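Local coordinates for protein S-adenosyl-L-methionine methyl transferase (PDB 3IHT) that binds S-adenosylmethionine and probably transfers its methyl group to a substrate not yet identified, as a Rossmann-like methyltransferase, at residues M23-A28 / P161-G166; I34-G39 / G140-S145; S146-F151 / F169-G174. One frame throughout, in Å; residues are numbered along the deposited sequence. Where two conformers were deposited one is given.

Contact 1. Residues M23-A28 / P161-G166; sequences MVSQRA and PGAVVG
Ser25 and Val164 make the polar tie of this contact: the backbone N of Val164 donates to Ser25 OG over 2.9 Å, with an N-H...O angle of 149°. The serine hydroxyl stands anti to its own carbonyl carbon (chi1 -58°), and OG is also hydrogen-bonded to the carbonyl O of Asp21, one turn earlier, so a helix backbone acceptor and a loop N-H meet at one buried oxygen. Val164 CB lies 3.5 Å from the same OG. Close packing continues at Ala28, which points at the loop and sets its CB 3.6 Å from Pro161 O. Helix 15-36 here receives the connection between the antiparallel strands 155-157 and 169-172, beside the antiparallel edge of the Rossmann-like methyltransferase sheet, formed by the last strands of the chain. Gly162 passes Ala28 with a positive phi of 98°, and a CB on it would come tight against the alanine methyl. The solvent side is that of Pro161 and Gly162, both exposed. Val24 adds a single touch, CG1 at 3.4 Å from Gly162 O, and is also packed on by Ile20 of the second subunit; Arg27 forms a salt bridge with Asp17 of that subunit.

Contact 2. Residues I34-G39 / G140-S145; sequences IAQTAG and GGLMVS
Thr37 sets its methyl against Leu142 while its buried hydroxyl, OG1, is gripped by two groups: it is hydrogen-bonded to Ala33 O, back along the helix, and to Arg65 NH1. With chi1 at 57°, OG1 sits between the backbone N and the carbonyl carbon, while CG2 is anti to that carbon and faces the strand. The two partners of OG1 are likely to fix the rotation of the side chain and keep the methyl where it is. Arg65 also binds Ile34 O through NH2.

The apolar part of the contact rests on Leu142. Thr37 CG2 lies 3.5 Å from Leu142 CG and 3.7 Å from Leu142 CD1, the two side chains crossing obliquely. Leu142 CD1 then reaches Gln36 CB at 3.6 Å, which places this one branch against two consecutive residues, Gln36 and Thr37. Thr37 CG2 also approaches Gly140 O at 3.8 Å.

Beside this packing, a water gives one hydrogen to Gly140 O at 2.7 Å and the other to Gln36 O at 3.0 Å. One water thus joins two backbone acceptors that could not bond to each other; no direct hydrogen bond joins the two segments. The chain turns a corner at Gly140, which has a positive phi of 85°. Leu142 packs on Ala33 too, and its backbone pairs with Ser108 and Val110 of the neighbouring strand 107-112. Helix 15-36 packing by its C-terminal part on strand 141-145, which runs parallel to 107-112, is consistent with the helix-on-sheet layering of Rossmann-like methyltransferases.

Contact 3. Residues S146-F151 / F169-G174; sequences SDRMYF and FIYRRG
The Phe169 and Tyr171 rings present faces to the loop 146-151. Over one face of Phe169 lies the backbone of Arg148, its CA offset toward the rim, and Arg148 CB makes a CH-pi contact 4.0 Å from the ring centroid. The guanidinium joins them at the ring's rim: Phe169 CE2 stands over the centre of one guanidinium face, 3.6 Å from Arg148 CZ. The two planes are inclined at 62°, so this is no parallel stack.

On Tyr171 one face receives the edge of Phe151 in a T-shaped pair, centroids 5.1 Å apart and planes at 78°. Phe151 CE2 and CD2 form the touching edge, with CE2 3.6 Å from Tyr171 CD1. Met149 CG comes obliquely to Tyr171 CE1, also at 3.6 Å, before its selenium end leads off toward Ser130 and Ile133 of helix 119-133.

The phenol oxygen ties the ring to the loop backbone. Met149 N donates to Tyr171 OH at 3.0 Å and a nearly straight 169°, and a water 2.7 Å from Tyr171 OH also makes a weak bond with Arg148 NH1. A phenylalanine in place of Tyr171 would probably keep the ring packing but leave Met149 N without its acceptor and this stretch of loop less firmly held.

Arg148 NH1 also bonds a glycerol, probably from the crystallisation liquor. Alternate residues of strand 169-172 turn their aromatic rings to one side, where the segment that follows strand 141-145 covers them. Strand 169-172 lies between 141-145 and 155-157 and runs antiparallel to both, giving the 3-2-1-4-5-7-6 strand order of Rossmann-like (class I) methyltransferases.

Overall arrangement
The three contacts lie around the last strands of one mixed sheet: contacts 2 and 3 on strands 141-145 and 169-172, contact 1 on the loop between 155-157 and 169-172. Contacts 1 and 2 share helix 15-36, with centres 15 Å apart and nearest atoms about 6 Å apart. Contacts 2 and 3, centres 11 Å apart, touch where Met143 N meets Tyr171 O and Ser145 O meets Phe169 N in probable hydrogen bonds. The centres of contacts 1 and 3 are 14 Å apart. Along the chain, contact 2 falls between the segments of contact 1 and precedes contact 3; contacts 1 and 3 interleave. The N-terminal helix is thereby joined to the last strands, while S-adenosylmethionine is bound by residues in between, such as Gly50, Glu71 and Asp91.

Contact 1. Residues M23-A28 / P161-G166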
loop_
_atom_site.group_PDB
_atom_site.type_symbol
_atom_site.label_atom_id
_atom_site.label_comp_id
_atom_site.label_asym_id
_atom_site.label_seq_id
_atom_site.Cartn_x
_atom_site.Cartn_y
_atom_site.Cartn_z
HETATM N N MSE A 23 -1.851 -2.324 6.188
HETATM C CA MSE A 23 -3.070 -2.769 5.528
HETATM C C MSE A 23 -3.670 -4.026 6.148
HETATM O O MSE A 23 -4.905 -4.131 6.290
HETATM C CB MSE A 23 -2.845 -2.998 4.027
HETATM C CG MSE A 23 -2.746 -1.737 3.247
HETATM SE SE MSE A 23 -2.791 -2.175 1.321
HETATM C CE MSE A 23 -1.217 -3.242 1.223
ATOM N N VAL A 24 -2.817 -4.987 6.482
ATOM C CA VAL A 24 -3.258 -6.221 7.083
ATOM C C VAL A 24 -3.920 -5.908 8.440
ATOM O O VAL A 24 -4.959 -6.462 8.779
ATOM C CB VAL A 24 -2.062 -7.203 7.209
ATOM C CG1 VAL A 24 -2.375 -8.355 8.091
ATOM C CG2 VAL A 24 -1.669 -7.722 5.797
ATOM N N SER A 25 -3.330 -4.982 9.181
ATOM C CA SER A 25 -3.885 -4.603 10.482
ATOM C C SER A 25 -5.220 -3.864 10.342
ATOM O O SER A 25 -6.151 -4.105 11.108
ATOM C CB SER A 25 -2.876 -3.788 11.287
ATOM O OG SER A 25 -1.676 -4.509 11.486
ATOM N N GLN A 26 -5.340 -2.987 9.336
ATOM C CA GLN A 26 -6.621 -2.303 9.087
ATOM C C GLN A 26 -7.721 -3.225 8.771
ATOM O O GLN A 26 -8.843 -3.082 9.285
ATOM C CB GLN A 26 -6.509 -1.325 7.901
ATOM C CG GLN A 26 -5.728 -0.130 8.200
ATOM C CD GLN A 26 -5.424 0.711 6.951
ATOM O OE1 GLN A 26 -5.281 0.184 5.837
ATOM N NE2 GLN A 26 -5.351 2.012 7.134
ATOM N N ARG A 27 -7.433 -4.198 7.902
ATOM C CA ARG A 27 -8.435 -5.141 7.551
ATOM C C ARG A 27 -8.867 -5.896 8.818
ATOM O O ARG A 27 -10.065 -6.025 9.088
ATOM C CB ARG A 27 -7.952 -6.081 6.474
ATOM C CG ARG A 27 -8.890 -7.218 6.203
ATOM C CD ARG A 27 -8.453 -8.012 4.975
ATOM N NE ARG A 27 -7.226 -8.750 5.243
ATOM C CZ ARG A 27 -6.567 -9.465 4.341
ATOM N NH1 ARG A 27 -7.001 -9.533 3.101
ATOM N NH2 ARG A 27 -5.461 -10.099 4.681
ATOM N N ALA A 28 -7.895 -6.410 9.582
ATOM C CA ALA A 28 -8.215 -7.237 10.781
ATOM C C ALA A 28 -8.986 -6.404 11.820
ATOM O O ALA A 28 -10.027 -6.833 12.323
ATOM C CB ALA A 28 -6.893 -7.837 11.395
ATOM N N PRO A 161 -6.769 -11.240 16.116
ATOM C CA PRO A 161 -5.877 -12.027 15.291
ATOM C C PRO A 161 -5.703 -11.404 13.913
ATOM O O PRO A 161 -6.673 -10.863 13.310
ATOM C CB PRO A 161 -6.599 -13.389 15.193
ATOM C CG PRO A 161 -7.396 -13.478 16.436
ATOM C CD PRO A 161 -7.889 -12.043 16.634
ATOM N N GLY A 162 -4.460 -11.429 13.452
ATOM C CA GLY A 162 -4.079 -10.879 12.168
ATOM C C GLY A 162 -3.488 -9.475 12.262
ATOM O O GLY A 162 -2.735 -9.040 11.375
ATOM N N ALA A 163 -3.814 -8.742 13.317
ATOM C CA ALA A 163 -3.286 -7.392 13.467
ATOM C C ALA A 163 -1.845 -7.430 13.934
ATOM O O ALA A 163 -1.391 -8.451 14.496
ATOM C CB ALA A 163 -4.174 -6.561 14.433
ATOM N N VAL A 164 -1.097 -6.355 13.665
ATOM C CA VAL A 164 0.291 -6.247 14.066
ATOM C C VAL A 164 0.421 -5.130 15.080
ATOM O O VAL A 164 -0.049 -4.002 14.838
ATOM C CB VAL A 164 1.222 -6.004 12.823
ATOM C CG1 VAL A 164 2.643 -5.744 13.264
ATOM C CG2 VAL A 164 1.116 -7.181 11.841
ATOM N N VAL A 165 1.055 -5.425 16.216
ATOM C CA VAL A 165 1.134 -4.468 17.309
ATOM C C VAL A 165 1.866 -3.215 16.789
ATOM O O VAL A 165 2.909 -3.319 16.123
ATOM C CB VAL A 165 1.902 -5.036 18.527
ATOM C CG1 VAL A 165 2.097 -3.938 19.601
ATOM C CG2 VAL A 165 1.145 -6.264 19.100
ATOM N N GLY A 166 1.312 -2.055 17.081
ATOM C CA GLY A 166 1.914 -0.777 16.691
ATOM C C GLY A 166 1.424 -0.209 15.366
ATOM O O GLY A 166 1.726 0.956 15.059
#

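Contact 2. Residues I34-G39 / G140-S145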
loop_
_atom_site.group_PDB
_atom_site.type_symbol
_atom_site.label_atom_id
_atom_site.label_comp_id
_atom_site.label_asym_id
_atom_site.label_seq_id
_atom_site.Cartn_x
_atom_site.Cartn_y
_atom_site.Cartn_z
ATOM N N ILE A 34 -16.263 -3.734 13.198
ATOM C CA ILE A 34 -17.607 -3.800 12.628
ATOM C C ILE A 34 -18.448 -4.849 13.378
ATOM O O ILE A 34 -19.585 -4.586 13.801
ATOM C CB ILE A 34 -17.590 -4.103 11.080
ATOM C CG1 ILE A 34 -17.005 -2.910 10.308
ATOM C CG2 ILE A 34 -19.026 -4.503 10.579
ATOM C CD1 ILE A 34 -16.523 -3.266 8.865
ATOM N N ALA A 35 -17.889 -6.034 13.576
ATOM C CA ALA A 35 -18.591 -7.096 14.299
ATOM C C ALA A 35 -18.950 -6.693 15.728
ATOM O O ALA A 35 -20.079 -6.941 16.214
ATOM C CB ALA A 35 -17.738 -8.386 14.308
ATOM N N GLN A 36 -17.986 -6.077 16.387
ATOM C CA GLN A 36 -18.113 -5.648 17.778
ATOM C C GLN A 36 -19.094 -4.497 17.956
ATOM O O GLN A 36 -19.516 -4.241 19.087
ATOM C CB GLN A 36 -16.761 -5.203 18.317
ATOM C CG GLN A 36 -15.811 -6.348 18.569
ATOM C CD GLN A 36 -16.199 -7.121 19.807
ATOM O OE1 GLN A 36 -16.355 -6.530 20.888
ATOM N NE2 GLN A 36 -16.382 -8.431 19.665
ATOM N N THR A 37 -19.456 -3.827 16.869
ATOM C CA THR A 37 -20.420 -2.716 16.905
ATOM C C THR A 37 -21.713 -2.976 16.131
ATOM O O THR A 37 -22.483 -2.041 15.877
ATOM C CB THR A 37 -19.773 -1.395 16.412
ATOM O OG1 THR A 37 -19.256 -1.556 15.095
ATOM C CG2 THR A 37 -18.630 -0.960 17.389
ATOM N N ALA A 38 -21.943 -4.234 15.761
ATOM C CA ALA A 38 -23.077 -4.606 14.913
ATOM C C ALA A 38 -24.437 -4.360 15.626
ATOM O O ALA A 38 -25.473 -4.238 14.972
ATOM C CB ALA A 38 -22.959 -6.076 14.482
ATOM N N GLY A 39 -24.450 -4.284 16.949
ATOM C CA GLY A 39 -25.693 -3.930 17.659
ATOM C C GLY A 39 -26.002 -2.425 17.726
ATOM O O GLY A 39 -27.014 -2.013 18.329
ATOM N N GLY A 140 -20.531 2.236 23.572
ATOM C CA GLY A 140 -20.185 1.024 22.877
ATOM C C GLY A 140 -19.459 1.213 21.545
ATOM O O GLY A 140 -19.005 0.249 20.941
ATOM N N GLY A 141 -19.363 2.451 21.090
ATOM C CA GLY A 141 -18.673 2.769 19.848
ATOM C C GLY A 141 -17.189 2.504 19.909
ATOM O O GLY A 141 -16.572 2.603 20.976
ATOM N N LEU A 142 -16.610 2.190 18.757
ATOM C CA LEU A 142 -15.182 1.917 18.667
ATOM C C LEU A 142 -14.486 2.944 17.769
ATOM O O LEU A 142 -15.131 3.548 16.858
ATOM C CB LEU A 142 -14.949 0.505 18.140
ATOM C CG LEU A 142 -15.485 -0.650 18.992
ATOM C CD1 LEU A 142 -15.180 -1.982 18.306
ATOM C CD2 LEU A 142 -14.885 -0.636 20.392
HETATM N N MSE A 143 -13.197 3.158 18.050
HETATM C CA MSE A 143 -12.330 4.052 17.288
HETATM C C MSE A 143 -11.120 3.238 16.864
HETATM O O MSE A 143 -10.448 2.628 17.700
HETATM C CB MSE A 143 -11.974 5.310 18.122
HETATM C CG MSE A 143 -11.496 6.485 17.302
HETATM SE SE MSE A 143 -9.644 6.280 16.800
HETATM C CE MSE A 143 -9.781 7.323 15.187
ATOM N N VAL A 144 -10.875 3.144 15.559
ATOM C CA VAL A 144 -9.719 2.409 15.017
ATOM C C VAL A 144 -8.833 3.410 14.275
ATOM O O VAL A 144 -9.319 4.181 13.433
ATOM C CB VAL A 144 -10.146 1.300 14.053
ATOM C CG1 VAL A 144 -8.941 0.602 13.393
ATOM C CG2 VAL A 144 -11.070 0.300 14.764
ATOM N N SER A 145 -7.548 3.407 14.610
ATOM C CA SER A 145 -6.617 4.358 14.020
ATOM C C SER A 145 -5.297 3.701 13.651
ATOM O O SER A 145 -4.875 2.776 14.279
ATOM C CB SER A 145 -6.300 5.478 15.021
ATOM O OG SER A 145 -5.551 6.541 14.382
HETATM O O HOH W 1 -18.813 -2.447 21.428
#

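Contact 3. Residues S146-F151 / F169-G174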
loop_
_atom_site.group_PDB
_atom_site.type_symbol
_atom_site.label_atom_id
_atom_site.label_comp_id
_atom_site.label_asym_id
_atom_site.label_seq_id
_atom_site.Cartn_x
_atom_site.Cartn_y
_atom_site.Cartn_z
ATOM N N SER A 146 -4.658 4.219 12.599
ATOM C CA SER A 146 -3.320 3.810 12.246
ATOM C C SER A 146 -2.264 4.652 12.973
ATOM O O SER A 146 -1.070 4.454 12.745
ATOM C CB SER A 146 -3.126 3.849 10.722
ATOM O OG SER A 146 -3.642 5.037 10.148
ATOM N N ASP A 147 -2.704 5.549 13.880
ATOM C CA ASP A 147 -1.824 6.301 14.783
ATOM C C ASP A 147 -2.270 6.076 16.236
ATOM O O ASP A 147 -3.462 6.094 16.510
ATOM C CB ASP A 147 -2.000 7.815 14.509
ATOM C CG ASP A 147 -1.584 8.254 13.077
ATOM O OD1 ASP A 147 -0.371 8.129 12.816
ATOM O OD2 ASP A 147 -2.456 8.752 12.272
ATOM N N ARG A 148 -1.326 5.901 17.153
ATOM C CA ARG A 148 -1.624 5.935 18.574
ATOM C C ARG A 148 -2.339 7.238 18.977
ATOM O O ARG A 148 -1.916 8.308 18.566
ATOM C CB ARG A 148 -0.366 5.805 19.399
ATOM C CG ARG A 148 -0.682 5.688 20.887
ATOM C CD ARG A 148 0.540 5.601 21.729
ATOM N NE ARG A 148 1.329 4.433 21.376
ATOM C CZ ARG A 148 1.199 3.210 21.901
ATOM N NH1 ARG A 148 0.275 2.928 22.814
ATOM N NH2 ARG A 148 2.015 2.243 21.466
HETATM N N MSE A 149 -3.421 7.128 19.752
HETATM C CA MSE A 149 -4.273 8.263 20.036
HETATM C C MSE A 149 -4.109 8.720 21.483
HETATM O O MSE A 149 -3.457 8.055 22.283
HETATM C CB MSE A 149 -5.727 7.917 19.732
HETATM C CG MSE A 149 -5.959 7.450 18.329
HETATM SE SE MSE A 149 -5.445 8.746 16.915
HETATM C CE MSE A 149 -7.044 9.820 16.962
ATOM N N TYR A 150 -4.670 9.882 21.792
ATOM C CA TYR A 150 -4.523 10.513 23.075
ATOM C C TYR A 150 -5.877 10.891 23.652
ATOM O O TYR A 150 -6.226 12.071 23.736
ATOM C CB TYR A 150 -3.668 11.770 22.887
ATOM C CG TYR A 150 -2.235 11.503 22.429
ATOM C CD1 TYR A 150 -1.931 11.306 21.099
ATOM C CD2 TYR A 150 -1.180 11.503 23.352
ATOM C CE1 TYR A 150 -0.632 11.078 20.678
ATOM C CE2 TYR A 150 0.123 11.300 22.934
ATOM C CZ TYR A 150 0.394 11.078 21.621
ATOM O OH TYR A 150 1.702 10.894 21.215
ATOM N N PHE A 151 -6.663 9.885 24.021
ATOM C CA PHE A 151 -8.029 10.074 24.482
ATOM C C PHE A 151 -8.118 10.232 26.004
ATOM O O PHE A 151 -7.210 9.826 26.714
ATOM C CB PHE A 151 -8.897 8.887 24.060
ATOM C CG PHE A 151 -9.089 8.775 22.585
ATOM C CD1 PHE A 151 -9.634 9.843 21.867
ATOM C CD2 PHE A 151 -8.739 7.627 21.903
ATOM C CE1 PHE A 151 -9.830 9.751 20.479
ATOM C CE2 PHE A 151 -8.963 7.532 20.525
ATOM C CZ PHE A 151 -9.489 8.607 19.819
ATOM N N PHE A 169 -4.606 0.720 16.224
ATOM C CA PHE A 169 -4.973 0.809 17.626
ATOM C C PHE A 169 -6.502 0.869 17.698
ATOM O O PHE A 169 -7.148 1.501 16.839
ATOM C CB PHE A 169 -4.394 2.085 18.250
ATOM C CG PHE A 169 -2.905 2.127 18.213
ATOM C CD1 PHE A 169 -2.244 2.554 17.074
ATOM C CD2 PHE A 169 -2.174 1.731 19.324
ATOM C CE1 PHE A 169 -0.846 2.575 17.031
ATOM C CE2 PHE A 169 -0.783 1.756 19.300
ATOM C CZ PHE A 169 -0.122 2.153 18.139
ATOM N N ILE A 170 -7.065 0.208 18.705
ATOM C CA ILE A 170 -8.525 0.158 18.860
ATOM C C ILE A 170 -8.928 0.693 20.227
ATOM O O ILE A 170 -8.361 0.300 21.237
ATOM C CB ILE A 170 -9.086 -1.260 18.709
ATOM C CG1 ILE A 170 -8.621 -1.903 17.402
ATOM C CG2 ILE A 170 -10.663 -1.222 18.837
ATOM C CD1 ILE A 170 -9.006 -3.429 17.274
ATOM N N TYR A 171 -9.905 1.605 20.244
ATOM C CA TYR A 171 -10.398 2.193 21.471
ATOM C C TYR A 171 -11.912 2.086 21.537
ATOM O O TYR A 171 -12.582 2.002 20.506
ATOM C CB TYR A 171 -9.977 3.649 21.587
ATOM C CG TYR A 171 -8.500 3.889 21.407
ATOM C CD1 TYR A 171 -7.962 4.044 20.133
ATOM C CD2 TYR A 171 -7.632 3.940 22.499
ATOM C CE1 TYR A 171 -6.617 4.260 19.948
ATOM C CE2 TYR A 171 -6.280 4.142 22.303
ATOM C CZ TYR A 171 -5.790 4.315 21.043
ATOM O OH TYR A 171 -4.457 4.528 20.848
ATOM N N ARG A 172 -12.456 2.075 22.752
ATOM C CA ARG A 172 -13.898 1.899 22.942
ATOM C C ARG A 172 -14.466 2.901 23.937
ATOM O O ARG A 172 -13.837 3.190 24.957
ATOM C CB ARG A 172 -14.182 0.486 23.465
ATOM C CG ARG A 172 -15.675 0.188 23.730
ATOM C CD ARG A 172 -15.905 -1.306 23.959
ATOM N NE ARG A 172 -15.276 -1.783 25.184
ATOM C CZ ARG A 172 -15.049 -3.067 25.484
ATOM N NH1 ARG A 172 -15.377 -4.030 24.634
ATOM N NH2 ARG A 172 -14.451 -3.390 26.629
ATOM N N ARG A 173 -15.664 3.413 23.658
ATOM C CA ARG A 173 -16.393 4.208 24.645
ATOM C C ARG A 173 -17.165 3.257 25.544
ATOM O O ARG A 173 -18.112 2.598 25.104
ATOM C CB ARG A 173 -17.390 5.153 24.004
ATOM C CG ARG A 173 -18.016 6.049 25.041
ATOM C CD ARG A 173 -18.993 7.055 24.470
ATOM N NE ARG A 173 -19.768 7.643 25.580
ATOM C CZ ARG A 173 -20.841 8.416 25.445
ATOM N NH1 ARG A 173 -21.307 8.757 24.254
ATOM N NH2 ARG A 173 -21.454 8.851 26.533
ATOM N N GLY A 174 -16.711 3.128 26.778
ATOM C CA GLY A 174 -17.343 2.233 27.732
ATOM C C GLY A 174 -18.679 2.735 28.236
ATOM O O GLY A 174 -19.261 3.796 27.917
ATOM O OXT GLY A 174 -19.271 2.033 29.047
HETATM O O HOH W 2 -2.900 3.757 22.900
#